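Local coordinates for protein lysozyme, putative (Bacillus anthracis, PDB 2WAG) that acts as a family GH25 lysozyme, probably hydrolysing the glycan strands of peptidoglycan with retention of anomeric configuration, at residues 43-48 / 70-75. Numbering follows the deposited sequence.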
loop_
_atom_site.group_PDB
_atom_site.type_symbol
_atom_site.label_atom_id
_atom_site.label_comp_id
_atom_site.label_asym_id
_atom_site.label_seq_id
_atom_site.Cartn_x
_atom_site.Cartn_y
_atom_site.Cartn_z
ATOM N N ILE A 43 6.454 -15.222 6.967
ATOM C CA ILE A 43 5.047 -15.340 7.254
ATOM C C ILE A 43 4.728 -14.635 8.556
ATOM O O ILE A 43 5.401 -14.859 9.560
ATOM C CB ILE A 43 4.679 -16.839 7.389
ATOM C CG1 ILE A 43 5.035 -17.618 6.113
ATOM C CG2 ILE A 43 3.199 -17.020 7.788
ATOM C CD1 ILE A 43 5.014 -19.107 6.333
ATOM N N LYS A 44 3.708 -13.776 8.579
ATOM C CA LYS A 44 3.346 -13.119 9.841
ATOM C C LYS A 44 2.870 -14.150 10.861
ATOM O O LYS A 44 1.971 -14.945 10.557
ATOM C CB LYS A 44 2.235 -12.101 9.645
ATOM C CG LYS A 44 1.957 -11.354 10.944
ATOM C CD LYS A 44 0.873 -10.287 10.771
ATOM C CE LYS A 44 0.565 -9.615 12.107
ATOM N NZ LYS A 44 -0.551 -8.635 11.953
ATOM N N ALA A 45 3.467 -14.122 12.060
ATOM C CA ALA A 45 3.028 -14.970 13.161
ATOM C C ALA A 45 2.229 -14.188 14.181
ATOM O O ALA A 45 1.101 -14.558 14.497
ATOM C CB ALA A 45 4.241 -15.621 13.828
ATOM N N THR A 46 2.827 -13.139 14.721
ATOM C CA THR A 46 2.302 -12.468 15.901
ATOM C C THR A 46 2.334 -10.958 15.718
ATOM O O THR A 46 3.074 -10.403 14.859
ATOM C CB THR A 46 3.125 -12.854 17.156
ATOM O OG1 THR A 46 4.521 -12.757 16.848
ATOM C CG2 THR A 46 2.840 -14.259 17.553
ATOM N N GLU A 47 1.552 -10.278 16.553
ATOM C CA GLU A 47 1.596 -8.830 16.644
ATOM C C GLU A 47 1.414 -8.430 18.092
ATOM O O GLU A 47 0.573 -9.000 18.796
ATOM C CB GLU A 47 0.545 -8.153 15.733
ATOM C CG GLU A 47 0.548 -6.627 15.844
ATOM C CD GLU A 47 -0.249 -5.925 14.761
ATOM O OE1 GLU A 47 -0.813 -6.593 13.879
ATOM O OE2 GLU A 47 -0.311 -4.682 14.824
ATOM N N GLY A 48 2.202 -7.464 18.544
ATOM C CA GLY A 48 2.083 -6.988 19.921
ATOM C C GLY A 48 2.208 -8.091 20.947
ATOM O O GLY A 48 2.924 -9.067 20.756
ATOM N N VAL A 70 11.961 -20.705 4.858
ATOM C CA VAL A 70 10.797 -20.102 5.490
ATOM C C VAL A 70 11.147 -19.490 6.843
ATOM O O VAL A 70 11.853 -20.108 7.657
ATOM C CB VAL A 70 9.658 -21.150 5.687
ATOM C CG1 VAL A 70 8.430 -20.515 6.294
ATOM C CG2 VAL A 70 9.317 -21.818 4.381
ATOM N N GLY A 71 10.667 -18.269 7.083
ATOM C CA GLY A 71 10.815 -17.627 8.373
ATOM C C GLY A 71 9.494 -17.008 8.787
ATOM O O GLY A 71 8.514 -16.999 8.021
ATOM N N ALA A 72 9.475 -16.464 9.997
ATOM C CA ALA A 72 8.280 -15.805 10.540
ATOM C C ALA A 72 8.609 -14.398 10.978
ATOM O O ALA A 72 9.740 -14.114 11.366
ATOM C CB ALA A 72 7.739 -16.606 11.733
ATOM N N TYR A 73 7.613 -13.516 10.930
ATOM C CA TYR A 73 7.797 -12.171 11.444
ATOM C C TYR A 73 6.813 -11.804 12.540
ATOM O O TYR A 73 5.692 -12.331 12.610
ATOM C CB TYR A 73 7.819 -11.111 10.334
ATOM C CG TYR A 73 6.524 -10.663 9.686
ATOM C CD1 TYR A 73 5.756 -9.633 10.239
ATOM C CD2 TYR A 73 6.146 -11.183 8.443
ATOM C CE1 TYR A 73 4.633 -9.156 9.563
ATOM C CE2 TYR A 73 5.038 -10.696 7.749
ATOM C CZ TYR A 73 4.283 -9.690 8.329
ATOM O OH TYR A 73 3.173 -9.168 7.698
ATOM N N HIS A 74 7.270 -10.879 13.382
ATOM C CA HIS A 74 6.476 -10.267 14.421
ATOM C C HIS A 74 6.207 -8.823 14.043
ATOM O O HIS A 74 7.127 -8.093 13.692
ATOM C CB HIS A 74 7.279 -10.219 15.723
ATOM C CG HIS A 74 6.485 -9.663 16.856
ATOM N ND1 HIS A 74 6.596 -8.373 17.337
ATOM C CD2 HIS A 74 5.511 -10.253 17.575
ATOM C CE1 HIS A 74 5.717 -8.199 18.318
ATOM N NE2 HIS A 74 5.061 -9.332 18.489
ATOM N N PHE A 75 4.944 -8.399 14.126
ATOM C CA PHE A 75 4.627 -7.005 13.882
ATOM C C PHE A 75 4.707 -6.244 15.217
ATOM O O PHE A 75 3.921 -6.489 16.129
ATOM C CB PHE A 75 3.265 -6.860 13.196
ATOM C CG PHE A 75 3.041 -5.499 12.619
ATOM C CD1 PHE A 75 3.107 -5.281 11.237
ATOM C CD2 PHE A 75 2.808 -4.423 13.449
ATOM C CE1 PHE A 75 2.918 -3.995 10.722
ATOM C CE2 PHE A 75 2.622 -3.152 12.947
ATOM C CZ PHE A 75 2.674 -2.936 11.577
#
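K44 lays CB and CG over one face of the Y73 ring. Its CB stands 3.8 Å from the ring centroid, 25° off the ring normal, a CH-pi contact. Y73 has CG between the backbone N and the carbonyl carbon (chi1 77°), which brings the ring under the neighbouring strand. Beyond CG the lysine chain is extended and passes F75, with CE 4.0 Å from F75 CB. NZ ends in a salt bridge to E47 OE1, 2.8 Å away and met on the anti side of the carboxylate. E47 runs alongside F75, pointing the same way, with the carboxylate and ring planes 39° apart. Residues of the engineered N-terminal tag of the second subunit reach this face. There S4 OG of that subunit bonds E47 OE2, H5 N bonds E47 OE1, and S3 meets K44 NZ through its O and Y73 OH through its N.

Strands 40-47 and 69-75 are parallel neighbours in the modified TIM-type barrel of family GH25, (beta/alpha)5(beta)3. Helix 56-64 lies between them in the chain, a beta-alpha-beta crossover. A beta bulge at A45 shifts the pairing by one residue, from K44 with Y73 to T46 with H74. A45 N still bonds Y73 O at 2.9 Å, almost straight. T46 O then accepts F75 N, and F75 O accepts G48 N.

I43, T46, A72 and H74 belong to the other face. I43 packs on helix 56-64, and T46 and H74 on helix 82-92. A45 CB meets A72 CB, and I43 CD1 touches V70 CG1 at 3.7 Å. H74 has CG anti to the backbone N and extends toward G48, just past strand 40-47. Its NE2 donates to a lone pair of G48 O at 3.1 Å, within the imidazole plane, and this bond helps to set the ring's rotation.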